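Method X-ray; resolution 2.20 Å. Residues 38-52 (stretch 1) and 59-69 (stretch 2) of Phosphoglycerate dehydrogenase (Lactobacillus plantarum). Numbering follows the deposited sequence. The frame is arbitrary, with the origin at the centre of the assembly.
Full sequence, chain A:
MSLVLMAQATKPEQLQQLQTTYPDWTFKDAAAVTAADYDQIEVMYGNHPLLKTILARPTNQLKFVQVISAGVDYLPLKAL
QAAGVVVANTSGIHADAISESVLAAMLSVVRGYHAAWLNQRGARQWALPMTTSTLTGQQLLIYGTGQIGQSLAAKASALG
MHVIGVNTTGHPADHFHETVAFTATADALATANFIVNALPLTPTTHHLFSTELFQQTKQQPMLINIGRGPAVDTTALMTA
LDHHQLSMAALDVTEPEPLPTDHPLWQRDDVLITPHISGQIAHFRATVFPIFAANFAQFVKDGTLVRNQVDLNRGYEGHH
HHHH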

# COMPACT_ATOMS: atom_id res chain seq x y z
N TYR A 38 -10.15 38.52 11.79
CA TYR A 38 -8.89 38.05 12.33
C TYR A 38 -8.98 36.99 13.44
O TYR A 38 -8.33 35.95 13.38
CB TYR A 38 -8.04 39.23 12.81
CG TYR A 38 -7.50 40.13 11.71
CD1 TYR A 38 -7.88 39.96 10.40
CD2 TYR A 38 -6.63 41.17 12.01
CE1 TYR A 38 -7.39 40.79 9.41
CE2 TYR A 38 -6.15 42.01 11.04
CZ TYR A 38 -6.53 41.82 9.74
OH TYR A 38 -6.03 42.65 8.75
N ASP A 39 -9.76 37.24 14.48
CA ASP A 39 -9.72 36.33 15.62
C ASP A 39 -10.63 35.10 15.36
O ASP A 39 -10.74 34.21 16.18
CB ASP A 39 -10.07 37.06 16.93
CG ASP A 39 -8.98 38.04 17.36
OD1 ASP A 39 -7.98 38.17 16.61
OD2 ASP A 39 -9.11 38.67 18.44
N GLN A 40 -11.25 35.10 14.19
CA GLN A 40 -12.09 34.01 13.70
C GLN A 40 -11.30 32.88 13.00
O GLN A 40 -11.70 31.70 13.01
CB GLN A 40 -13.03 34.58 12.66
CG GLN A 40 -13.91 35.66 13.20
CD GLN A 40 -14.75 35.08 14.27
OE1 GLN A 40 -15.93 34.74 14.04
NE2 GLN A 40 -14.14 34.87 15.43
N ILE A 41 -10.22 33.29 12.33
CA ILE A 41 -9.33 32.41 11.57
C ILE A 41 -8.65 31.31 12.42
O ILE A 41 -7.74 31.57 13.19
CB ILE A 41 -8.28 33.30 10.81
CG1 ILE A 41 -9.03 34.30 9.93
CG2 ILE A 41 -7.26 32.47 10.03
CD1 ILE A 41 -8.18 35.41 9.31
N GLU A 42 -9.07 30.06 12.26
CA GLU A 42 -8.39 29.01 13.03
C GLU A 42 -7.38 28.22 12.20
O GLU A 42 -6.48 27.58 12.72
CB GLU A 42 -9.39 28.06 13.69
CG GLU A 42 -10.31 28.76 14.68
CD GLU A 42 -11.29 27.77 15.33
OE1 GLU A 42 -10.90 26.62 15.64
OE2 GLU A 42 -12.46 28.15 15.52
N VAL A 43 -7.56 28.29 10.89
CA VAL A 43 -6.69 27.60 9.97
C VAL A 43 -6.29 28.51 8.79
O VAL A 43 -7.04 29.38 8.36
CB VAL A 43 -7.40 26.37 9.42
CG1 VAL A 43 -6.53 25.67 8.39
CG2 VAL A 43 -7.83 25.46 10.59
N MET A 44 -5.07 28.32 8.30
CA MET A 44 -4.61 29.05 7.17
C MET A 44 -4.15 28.05 6.12
O MET A 44 -3.31 27.17 6.39
CB MET A 44 -3.50 30.04 7.60
CG MET A 44 -3.20 31.20 6.59
SD MET A 44 -1.86 32.34 7.17
CE MET A 44 -2.34 32.36 8.88
N TYR A 45 -4.74 28.14 4.94
CA TYR A 45 -4.24 27.38 3.82
C TYR A 45 -3.32 28.29 2.97
O TYR A 45 -3.82 29.23 2.31
CB TYR A 45 -5.42 26.88 3.01
CG TYR A 45 -5.04 26.13 1.77
CD1 TYR A 45 -3.98 25.23 1.76
CD2 TYR A 45 -5.77 26.29 0.60
CE1 TYR A 45 -3.64 24.51 0.56
CE2 TYR A 45 -5.46 25.58 -0.56
CZ TYR A 45 -4.41 24.69 -0.57
OH TYR A 45 -4.13 24.06 -1.76
N GLY A 46 -2.01 28.04 3.04
CA GLY A 46 -0.99 28.86 2.38
C GLY A 46 -0.44 29.87 3.37
O GLY A 46 -1.17 30.36 4.22
N ASN A 47 0.84 30.21 3.28
CA ASN A 47 1.38 31.30 4.09
C ASN A 47 0.91 32.65 3.51
O ASN A 47 0.59 32.74 2.34
CB ASN A 47 2.91 31.16 4.17
CG ASN A 47 3.60 32.31 4.93
OD1 ASN A 47 3.09 32.86 5.93
ND2 ASN A 47 4.81 32.66 4.47
N HIS A 48 0.82 33.68 4.36
CA HIS A 48 0.25 34.96 3.98
C HIS A 48 0.77 36.02 4.95
O HIS A 48 1.17 35.71 6.07
CB HIS A 48 -1.27 34.90 4.05
CG HIS A 48 -1.98 36.08 3.43
ND1 HIS A 48 -2.23 37.25 4.11
CD2 HIS A 48 -2.57 36.23 2.21
CE1 HIS A 48 -2.89 38.09 3.33
NE2 HIS A 48 -3.12 37.49 2.17
N PRO A 49 0.80 37.29 4.49
CA PRO A 49 1.22 38.41 5.34
C PRO A 49 0.40 38.54 6.64
O PRO A 49 0.95 38.95 7.66
CB PRO A 49 0.98 39.63 4.43
CG PRO A 49 1.27 39.09 3.04
CD PRO A 49 0.73 37.66 3.06
N LEU A 50 -0.89 38.18 6.59
CA LEU A 50 -1.75 38.20 7.78
C LEU A 50 -1.30 37.26 8.87
O LEU A 50 -1.64 37.46 10.04
CB LEU A 50 -3.18 37.87 7.43
CG LEU A 50 -3.84 39.09 6.80
CD1 LEU A 50 -5.19 38.70 6.28
CD2 LEU A 50 -3.92 40.18 7.85
N LEU A 51 -0.53 36.24 8.52
CA LEU A 51 -0.00 35.35 9.55
C LEU A 51 0.62 36.22 10.68
O LEU A 51 0.24 36.12 11.84
CB LEU A 51 0.99 34.32 8.96
CG LEU A 51 1.66 33.27 9.88
CD1 LEU A 51 0.62 32.59 10.80
CD2 LEU A 51 2.53 32.21 9.11
N LYS A 52 1.55 37.08 10.32
CA LYS A 52 2.14 38.04 11.27
C LYS A 52 1.12 38.89 12.05
O LYS A 52 1.17 38.97 13.29
CB LYS A 52 3.08 38.99 10.52
N THR A 59 -5.40 37.68 21.29
CA THR A 59 -6.74 37.15 21.23
C THR A 59 -7.06 36.33 19.94
O THR A 59 -8.24 36.07 19.63
CB THR A 59 -7.70 38.33 21.29
OG1 THR A 59 -7.32 39.25 20.26
CG2 THR A 59 -7.63 39.02 22.69
N ASN A 60 -6.04 35.93 19.18
CA ASN A 60 -6.27 35.18 17.95
C ASN A 60 -6.62 33.75 18.33
O ASN A 60 -6.35 33.33 19.45
CB ASN A 60 -5.05 35.24 17.02
CG ASN A 60 -3.91 34.35 17.48
OD1 ASN A 60 -3.86 33.16 17.18
ND2 ASN A 60 -2.94 34.95 18.13
N GLN A 61 -7.17 32.98 17.40
CA GLN A 61 -7.44 31.57 17.66
C GLN A 61 -6.80 30.66 16.64
O GLN A 61 -7.39 29.64 16.25
CB GLN A 61 -8.93 31.35 17.67
CG GLN A 61 -9.61 32.19 18.72
CD GLN A 61 -11.06 31.82 18.85
OE1 GLN A 61 -11.38 30.79 19.49
NE2 GLN A 61 -11.94 32.62 18.25
N LEU A 62 -5.61 31.02 16.18
CA LEU A 62 -5.02 30.25 15.08
C LEU A 62 -4.52 28.93 15.63
O LEU A 62 -3.85 28.89 16.68
CB LEU A 62 -3.89 31.01 14.38
CG LEU A 62 -3.24 30.35 13.17
CD1 LEU A 62 -4.22 30.30 11.99
CD2 LEU A 62 -1.93 31.08 12.75
N LYS A 63 -4.84 27.85 14.92
CA LYS A 63 -4.50 26.54 15.40
C LYS A 63 -3.68 25.70 14.40
O LYS A 63 -2.89 24.86 14.79
CB LYS A 63 -5.80 25.84 15.80
CG LYS A 63 -6.56 26.49 16.96
CD LYS A 63 -7.72 25.60 17.42
CE LYS A 63 -8.96 26.42 17.80
NZ LYS A 63 -8.60 27.66 18.52
N PHE A 64 -3.86 25.92 13.11
CA PHE A 64 -3.21 25.08 12.10
C PHE A 64 -2.84 25.92 10.88
O PHE A 64 -3.70 26.51 10.28
CB PHE A 64 -4.13 23.87 11.75
CG PHE A 64 -3.79 23.12 10.43
CD1 PHE A 64 -2.47 22.81 10.08
CD2 PHE A 64 -4.82 22.68 9.59
CE1 PHE A 64 -2.17 22.10 8.88
CE2 PHE A 64 -4.57 21.96 8.41
CZ PHE A 64 -3.24 21.70 8.03
N VAL A 65 -1.54 25.99 10.53
CA VAL A 65 -1.12 26.57 9.22
C VAL A 65 -0.63 25.49 8.24
O VAL A 65 0.26 24.71 8.56
CB VAL A 65 -0.02 27.64 9.40
CG1 VAL A 65 0.46 28.16 8.04
CG2 VAL A 65 -0.54 28.80 10.22
N GLN A 66 -1.21 25.43 7.06
CA GLN A 66 -0.70 24.55 6.03
C GLN A 66 0.04 25.39 5.00
O GLN A 66 -0.60 26.13 4.25
CB GLN A 66 -1.86 23.82 5.29
CG GLN A 66 -1.39 23.02 4.08
CD GLN A 66 -0.77 21.67 4.43
OE1 GLN A 66 -1.41 20.85 5.14
NE2 GLN A 66 0.48 21.42 3.95
N VAL A 67 1.37 25.26 4.90
CA VAL A 67 2.11 25.95 3.83
C VAL A 67 2.15 25.09 2.56
O VAL A 67 2.07 23.86 2.64
CB VAL A 67 3.50 26.47 4.31
CG1 VAL A 67 3.26 27.50 5.36
CG2 VAL A 67 4.33 25.35 4.96
N ILE A 68 2.20 25.73 1.39
CA ILE A 68 2.08 25.00 0.14
C ILE A 68 3.39 24.92 -0.61
O ILE A 68 3.40 24.89 -1.82
CB ILE A 68 1.00 25.57 -0.78
CG1 ILE A 68 0.98 27.10 -0.67
CG2 ILE A 68 -0.39 25.00 -0.40
CD1 ILE A 68 1.67 27.85 -1.86
N SER A 69 4.48 24.84 0.13
CA SER A 69 5.76 24.48 -0.44
C SER A 69 6.58 23.87 0.69
O SER A 69 6.24 24.07 1.85
CB SER A 69 6.42 25.73 -1.02
OG SER A 69 6.14 26.84 -0.18
O HOH W 1 -7.24 33.90 14.91
O HOH W 2 2.56 28.51 1.48

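The two stretches meet as neighbouring parallel strands, 41-45 and 64-66, whose axes run 13° apart and approach to 4.8 Å. Together they bury 909 Å² of surface. As in any parallel pair, the hydrogen bonds fan out from alternate residues of one strand to residues on both sides of its partner. Glu-42 O accepts from Phe-64 N at 3.1 Å, and Met-44 N donates to Phe-64 O at 3.0 Å; Met-44 O then accepts from Gln-66 N at 2.8 Å, and Gly-46 N closes the ladder on Gln-66 O at 2.7 Å. Val-43 and Tyr-45, lying between these rungs, make none of them, although Val-43 CA comes within 3.2 Å of Phe-64 O in a CA-H...O contact. Before the regular pairing begins, Glu-42 O also takes Lys-63 N at 2.8 Å, so one carbonyl serves two successive amides.

Water extends the backbone pairing at each end. Water 1 donates to Tyr-38 O and Ile-41 O and accepts from Gln-61 N, while water 2 accepts from both Asn-47 N and Ile-68 N. Each thus links main-chain groups of the two stretches that do not bond directly.

The apolar side chains sort by sheet face. Met-44 and Val-65 share one face, with Met-44 CB 4.1 Å from Val-65 CG2. Leu-51, from the helix that follows the first strand, reaches back over this pair: its CD1 lies 4.0 Å from Val-65 CG2 and 3.5 Å from Leu-62 CD2. The long, flexible Met-44 meets the same leucine, CE to Leu-62 CD2 at 4.1 Å. Branched and unbranched aliphatic chains of differing length suit such a buried layer because they can fill it without leaving polar groups unpaired. On the other face stand Val-43, Phe-64, Tyr-45 and Gln-66. Val-43 CG1 touches Phe-64 CD2 at 3.6 Å, and the Tyr-45 ring receives Gln-66 CG at its edge, 4.1 Å from CD1. Gln-66 is buried, yet its amide is satisfied: NE2 donates to Val-67 O at 3.2 Å, and the group also bonds elsewhere in the structure.

Polar side chains gather near the start of the pairing. Thr-59 OG1 donates to Asp-39 OD2 at 2.6 Å, a short bond to a charged acceptor, and Gln-61 NE2 reaches Asp-39 O at 2.9 Å. Asn-60 OD1 accepts from Leu-62 N at 2.9 Å, tying down the loop that leads into the second strand. Glu-42 and Lys-63 form a long salt bridge, OE1 to NZ 3.8 Å; both are partly exposed, and Lys-63 NZ also donates to Gln-61 O at 3.2 Å.

Gly-46 ends the ladder with a positive phi of 96°, where a CB would jam against the carbonyl oxygen of Tyr-45; glycine avoids this. Beyond it, His-48 ND1 accepts from Leu-50 N at 3.0 Å, capping the turn into the helix that carries Leu-51.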